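Local coordinates for protein TetR family transcriptional regulator (Streptomyces coelicolor, PDB 6SRN) that probably binds operator DNA as a TetR-family transcriptional regulator and holds a furan-carboxylic acid hormone in its ligand pocket, at residues Ala91-Glu94 against Ile95-Gly99; Pro154-Asp157 against Ala158-Gly162. All blocks are in the same frame, centred on the assembly; numbering follows the deposited sequence.

Overall arrangement
Both contacts are local, each formed within the last turns of a helix that closes on a glycine: contact 1 at the end of helix 88-96, contact 2 at the end of helix 145-161. Their centres lie about 16 Å apart on the same side of the chain's centre, and they touch directly where M92 CE packs against P154 CD at 3.9 Å. Neither reaches the bound 4-(hydroxymethyl)-2-propylfuran-3-carboxylic acid, which is about 11 Å from the side chain of M92 and, likewise, about 11 Å from that of L155. Helix 102-119, which carries the pocket residues L110 and F117, packs against side chains from both.

Contact 1: Ala91-Glu94 against Ile95-Gly99; sequences AMEE and IRIQG
E93 and R96 form a salt bridge across the last turn of helix 88-96, which ends in a Schellman motif with G99 at positive phi. R96 grips the carboxylate side-on with two nitrogens: NH2 donates to E93 OE2 at 2.7 Å, and NE donates to E93 OE1 at 2.9 Å. Both bonds are nearly straight, at 171°, and both acceptors lie close to the guanidinium plane. The carboxylate and guanidinium planes are 37° apart; OE2 is met on its syn side, somewhat out of the carboxylate plane, and OE1 from above it. The two chains run side by side and point the same way. E93 sends CG anti to its own N and then bends at chi2 (65°), which folds the carboxylate forward along the helix to the arginine. The salt bridge thus ties residues i and i+3 on the exposed face of the helix end.

Backbone bonds carry the turn beneath. I95 N, R96 N and I97 N donate to the carbonyls of A91, M92 and E93, and the helix closes where Q98 N bonds to I95 O and G99 N to R96 O, the latter at 2.9 Å. E94 has an extended side chain, and its OE2 forms a salt bridge with R112 of helix 102-119.

Aliphatic groups pack on both sides of the helix. I95 is buried and packs on E108 and R112, while M92 reaches T105 and M109 as well as L150 of helix 145-161. On the exposed side, the CG2 methyl of I97 rests against two oxygens of one residue, 3.3 Å from E93 O and 3.6 Å from E93 OE2.

Contact 2: Pro154-Asp157 against Ala158-Gly162; sequences PLQD and AREAG
An i to i+3 side-chain bond between Q156 and R159, set on the backbone bonds of a helix end, makes this a local contact in the last turns of helix 145-161, within the C-terminal ligand-binding part of the TetR fold. R159 NH2 donates to Q156 OE1 at 3.0 Å. The oxygen is met in its carbonyl plane, on a lone pair, but the bond is bent (143° at the hydrogen) and OE1 sits out of the guanidinium plane. The amide and guanidinium planes stand 66° apart, and one hydrogen bond joins the groups; R159 NE stays 3.7 Å from Q156 OE1. Q156 turns at chi2 (58°), bringing its amide back over the next turn, where NE2 lies 3.8 Å from E160 CG.

D157 and E160 are joined through water: one molecule donates to D157 OD1 at 2.9 Å and to E160 OE1 at 2.7 Å. D157 OD1 and E160 OE1 are 4.7 Å apart, and the water between these like charges probably eases their repulsion.

A161 N makes the last i+4 bond, to D157 O (2.8 Å); G162, at positive phi, then ends the helix in a Schellman motif, its N bonded to R159 O.

L155 packs on P170 and A174 of helix 170-192 and on L103 of helix 102-119, while P154 meets V106 and A158 meets P102 of that second helix.

Contact 1: Ala91-Glu94 against Ile95-Gly99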
ATOM      1  N   ALA A  91       7.644  -6.933  21.523  1.00 12.27           N
ATOM      2  CA  ALA A  91       8.852  -6.332  20.938  1.00 11.20           C
ATOM      3  C   ALA A  91       8.997  -4.920  21.461  1.00 10.97           C
ATOM      4  O   ALA A  91      10.091  -4.461  21.814  1.00 10.90           O
ATOM      5  CB  ALA A  91       8.775  -6.348  19.423  1.00 11.44           C
ATOM      6  N   MET A  92       7.890  -4.191  21.536  1.00 10.72           N
ATOM      7  CA  MET A  92       7.965  -2.816  22.027  1.00 10.92           C
ATOM      8  C   MET A  92       8.376  -2.755  23.481  1.00 11.03           C
ATOM      9  O   MET A  92       9.151  -1.896  23.862  1.00  9.79           O
ATOM     10  CB  MET A  92       6.672  -2.036  21.782  1.00 11.90           C
ATOM     11  CG  MET A  92       6.950  -0.531  21.667  1.00 13.44           C
ATOM     12  SD  MET A  92       5.599   0.401  20.916  1.00 17.28           S
ATOM     13  CE  MET A  92       4.658   0.448  22.392  1.00 16.31           C
ATOM     14  N   GLU A  93       7.896  -3.737  24.261  1.00 11.14           N
ATOM     15  CA  GLU A  93       8.291  -3.854  25.657  1.00 13.49           C
ATOM     16  C   GLU A  93       9.770  -4.169  25.786  1.00 12.16           C
ATOM     17  O   GLU A  93      10.436  -3.607  26.635  1.00 12.19           O
ATOM     18  CB  GLU A  93       7.430  -4.912  26.376  1.00 14.84           C
ATOM     19  CG  GLU A  93       7.686  -5.036  27.882  1.00 17.02           C
ATOM     20  CD  GLU A  93       7.309  -3.785  28.678  1.00 16.80           C
ATOM     21  OE1 GLU A  93       6.767  -2.790  28.119  1.00 20.60           O
ATOM     22  OE2 GLU A  93       7.591  -3.777  29.896  1.00 20.82           O
ATOM     23  N   GLU A  94      10.283  -5.054  24.943  1.00 12.50           N
ATOM     24  CA  GLU A  94      11.717  -5.394  24.980  1.00 12.59           C
ATOM     25  C   GLU A  94      12.590  -4.134  24.720  1.00 12.24           C
ATOM     26  O   GLU A  94      13.633  -3.936  25.337  1.00 11.98           O
ATOM     27  CB  GLU A  94      11.974  -6.460  23.919  1.00 15.97           C
ATOM     28  CG  GLU A  94      13.398  -6.976  23.803  1.00 19.76           C
ATOM     29  CD  GLU A  94      13.538  -7.914  22.623  1.00 23.45           C
ATOM     30  OE1 GLU A  94      12.632  -8.754  22.412  1.00 29.81           O
ATOM     31  OE2 GLU A  94      14.541  -7.806  21.894  1.00 27.05           O
ATOM     32  N   ILE A  95      12.132  -3.296  23.794  1.00 11.68           N
ATOM     33  CA  ILE A  95      12.850  -2.073  23.453  1.00 11.55           C
ATOM     34  C   ILE A  95      12.749  -1.023  24.579  1.00 12.04           C
ATOM     35  O   ILE A  95      13.715  -0.353  24.981  1.00 12.17           O
ATOM     36  CB  ILE A  95      12.304  -1.504  22.119  1.00 11.09           C
ATOM     37  CG1 ILE A  95      12.658  -2.441  20.961  1.00 11.10           C
ATOM     38  CG2 ILE A  95      12.883  -0.134  21.859  1.00 12.14           C
ATOM     39  CD1 ILE A  95      11.789  -2.289  19.751  1.00 11.34           C
ATOM     40  N   ARG A  96      11.559  -0.921  25.135  1.00 12.64           N
ATOM     41  CA  ARG A  96      11.303   0.032  26.205  1.00 14.37           C
ATOM     42  C   ARG A  96      12.182  -0.189  27.421  1.00 13.76           C
ATOM     43  O   ARG A  96      12.739   0.767  27.974  1.00 13.83           O
ATOM     44  CB  ARG A  96       9.828  -0.059  26.643  1.00 15.86           C
ATOM     45  CG  ARG A  96       9.447   0.981  27.676  1.00 18.10           C
ATOM     46  CD  ARG A  96       8.061   0.716  28.275  1.00 18.76           C
ATOM     47  NE  ARG A  96       8.051  -0.434  29.160  1.00 20.59           N
ATOM     48  CZ  ARG A  96       8.494  -0.403  30.418  1.00 23.95           C
ATOM     49  NH1 ARG A  96       8.962   0.739  30.944  1.00 25.92           N
ATOM     50  NH2 ARG A  96       8.454  -1.507  31.171  1.00 24.65           N
ATOM     51  N   ILE A  97      12.287  -1.426  27.834  1.00 13.68           N
ATOM     52  CA  ILE A  97      13.036  -1.693  29.049  1.00 15.26           C
ATOM     53  C   ILE A  97      14.551  -1.470  28.866  1.00 15.42           C
ATOM     54  O   ILE A  97      15.310  -1.460  29.832  1.00 15.76           O
ATOM     55  CB  ILE A  97      12.683  -3.044  29.644  1.00 16.42           C
ATOM     56  CG1 ILE A  97      13.200  -4.212  28.818  1.00 16.83           C
ATOM     57  CG2 ILE A  97      11.183  -3.163  29.823  1.00 17.18           C
ATOM     58  CD1 ILE A  97      13.405  -5.428  29.676  1.00 18.19           C
ATOM     59  N   GLN A  98      14.983  -1.236  27.639  1.00 14.87           N
ATOM     60  CA  GLN A  98      16.386  -0.870  27.411  1.00 14.39           C
ATOM     61  C   GLN A  98      16.633   0.625  27.460  1.00 14.44           C
ATOM     62  O   GLN A  98      17.784   1.080  27.376  1.00 15.62           O
ATOM     63  CB  GLN A  98      16.808  -1.477  26.123  1.00 15.83           C
ATOM     64  CG  GLN A  98      16.847  -2.971  26.284  1.00 17.13           C
ATOM     65  CD  GLN A  98      17.320  -3.605  25.011  1.00 18.21           C
ATOM     66  OE1 GLN A  98      16.526  -4.002  24.159  1.00 21.74           O
ATOM     67  NE2 GLN A  98      18.641  -3.744  24.882  1.00 18.63           N
ATOM     68  N   GLY A  99      15.582   1.403  27.677  1.00 12.22           N
ATOM     69  CA  GLY A  99      15.742   2.804  27.903  1.00 12.07           C
ATOM     70  C   GLY A  99      15.831   3.634  26.662  1.00 10.93           C
ATOM     71  O   GLY A  99      16.282   4.775  26.718  1.00 11.57           O
TER

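Contact 2: Pro154-Asp157 against Ala158-Gly162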
ATOM      1  N   PRO A 154       3.880   5.578  22.420  1.00 10.33           N
ATOM      2  CA  PRO A 154       5.160   6.302  22.485  1.00  9.54           C
ATOM      3  C   PRO A 154       5.175   7.653  21.819  1.00  9.00           C
ATOM      4  O   PRO A 154       5.898   8.528  22.248  1.00  9.82           O
ATOM      5  CB  PRO A 154       6.160   5.335  21.821  1.00 10.34           C
ATOM      6  CG  PRO A 154       5.322   4.421  21.040  1.00 10.59           C
ATOM      7  CD  PRO A 154       4.038   4.254  21.799  1.00 10.76           C
ATOM      8  N   LEU A 155       4.375   7.855  20.774  1.00  8.79           N
ATOM      9  CA  LEU A 155       4.317   9.141  20.160  1.00  9.00           C
ATOM     10  C   LEU A 155       3.671  10.183  21.091  1.00  9.13           C
ATOM     11  O   LEU A 155       4.087  11.344  21.073  1.00  9.38           O
ATOM     12  CB  LEU A 155       3.556   9.059  18.839  1.00  8.98           C
ATOM     13  CG  LEU A 155       4.369   8.391  17.722  1.00  9.15           C
ATOM     14  CD1 LEU A 155       3.430   8.054  16.559  1.00  9.53           C
ATOM     15  CD2 LEU A 155       5.536   9.225  17.244  1.00  9.71           C
ATOM     16  N   GLN A 156       2.686   9.774  21.893  1.00  9.85           N
ATOM     17  CA  GLN A 156       2.130  10.664  22.944  1.00 10.74           C
ATOM     18  C   GLN A 156       3.182  11.021  23.951  1.00 10.94           C
ATOM     19  O   GLN A 156       3.278  12.167  24.371  1.00 10.33           O
ATOM     20  CB  GLN A 156       0.943  10.045  23.652  1.00 12.30           C
ATOM     21  CG  GLN A 156       0.329  10.946  24.708  1.00 15.58           C
ATOM     22  CD  GLN A 156      -0.140  12.277  24.146  1.00 17.79           C
ATOM     23  OE1 GLN A 156      -0.677  12.341  23.037  1.00 19.82           O
ATOM     24  NE2 GLN A 156       0.067  13.356  24.920  1.00 20.34           N
ATOM     25  N   ASP A 157       3.963  10.039  24.379  1.00 10.25           N
ATOM     26  CA  ASP A 157       5.046  10.315  25.313  1.00 10.62           C
ATOM     27  C   ASP A 157       6.064  11.282  24.716  1.00 10.23           C
ATOM     28  O   ASP A 157       6.624  12.141  25.407  1.00 10.05           O
ATOM     29  CB  ASP A 157       5.750   9.023  25.725  1.00 11.21           C
ATOM     30  CG  ASP A 157       4.894   8.153  26.669  1.00 12.14           C
ATOM     31  OD1 ASP A 157       3.848   8.601  27.198  1.00 13.23           O
ATOM     32  OD2 ASP A 157       5.282   6.996  26.835  1.00 15.63           O
ATOM     33  N   ALA A 158       6.362  11.091  23.420  1.00  9.74           N
ATOM     34  CA  ALA A 158       7.313  11.955  22.741  1.00 10.06           C
ATOM     35  C   ALA A 158       6.814  13.389  22.761  1.00 10.91           C
ATOM     36  O   ALA A 158       7.580  14.313  23.019  1.00 10.65           O
ATOM     37  CB  ALA A 158       7.512  11.506  21.281  1.00  9.42           C
ATOM     38  N   ARG A 159       5.516  13.565  22.501  1.00 11.39           N
ATOM     39  CA  ARG A 159       4.923  14.914  22.558  1.00 12.57           C
ATOM     40  C   ARG A 159       5.086  15.526  23.953  1.00 12.84           C
ATOM     41  O   ARG A 159       5.563  16.639  24.084  1.00 12.31           O
ATOM     42  CB  ARG A 159       3.454  14.925  22.157  1.00 13.87           C
ATOM     43  CG  ARG A 159       2.845  16.325  22.388  1.00 15.80           C
ATOM     44  CD  ARG A 159       1.519  16.638  21.745  1.00 19.29           C
ATOM     45  NE  ARG A 159       0.439  15.784  22.197  1.00 22.88           N
ATOM     46  CZ  ARG A 159      -0.831  15.891  21.789  1.00 25.22           C
ATOM     47  NH1 ARG A 159      -1.201  16.839  20.912  1.00 27.39           N
ATOM     48  NH2 ARG A 159      -1.738  15.046  22.258  1.00 25.62           N
ATOM     49  N   GLU A 160       4.654  14.806  24.977  1.00 12.70           N
ATOM     50  CA  GLU A 160       4.710  15.295  26.372  1.00 13.64           C
ATOM     51  C   GLU A 160       6.138  15.591  26.818  1.00 13.36           C
ATOM     52  O   GLU A 160       6.387  16.475  27.667  1.00 11.98           O
ATOM     53  CB  GLU A 160       4.175  14.220  27.302  1.00 15.42           C
ATOM     54  CG  GLU A 160       2.684  14.162  27.562  1.00 17.89           C
ATOM     55  CD  GLU A 160       2.443  13.756  29.049  1.00 18.78           C
ATOM     56  OE1 GLU A 160       2.885  12.662  29.464  1.00 20.41           O
ATOM     57  OE2 GLU A 160       1.859  14.525  29.840  1.00 25.67           O
ATOM     58  N   ALA A 161       7.067  14.806  26.296  1.00 12.43           N
ATOM     59  CA  ALA A 161       8.474  14.926  26.602  1.00 12.66           C
ATOM     60  C   ALA A 161       9.138  16.122  25.914  1.00 13.17           C
ATOM     61  O   ALA A 161      10.229  16.491  26.253  1.00 14.37           O
ATOM     62  CB  ALA A 161       9.195  13.656  26.200  1.00 12.97           C
ATOM     63  N   GLY A 162       8.512  16.696  24.899  1.00 11.33           N
ATOM     64  CA  GLY A 162       9.172  17.731  24.106  1.00 12.03           C
ATOM     65  C   GLY A 162      10.073  17.204  22.996  1.00 12.67           C
ATOM     66  O   GLY A 162      10.893  17.936  22.422  1.00 12.69           O
TER
HETATM   67  O   HOH W   1       2.261  11.011  27.417  1.00 38.99           O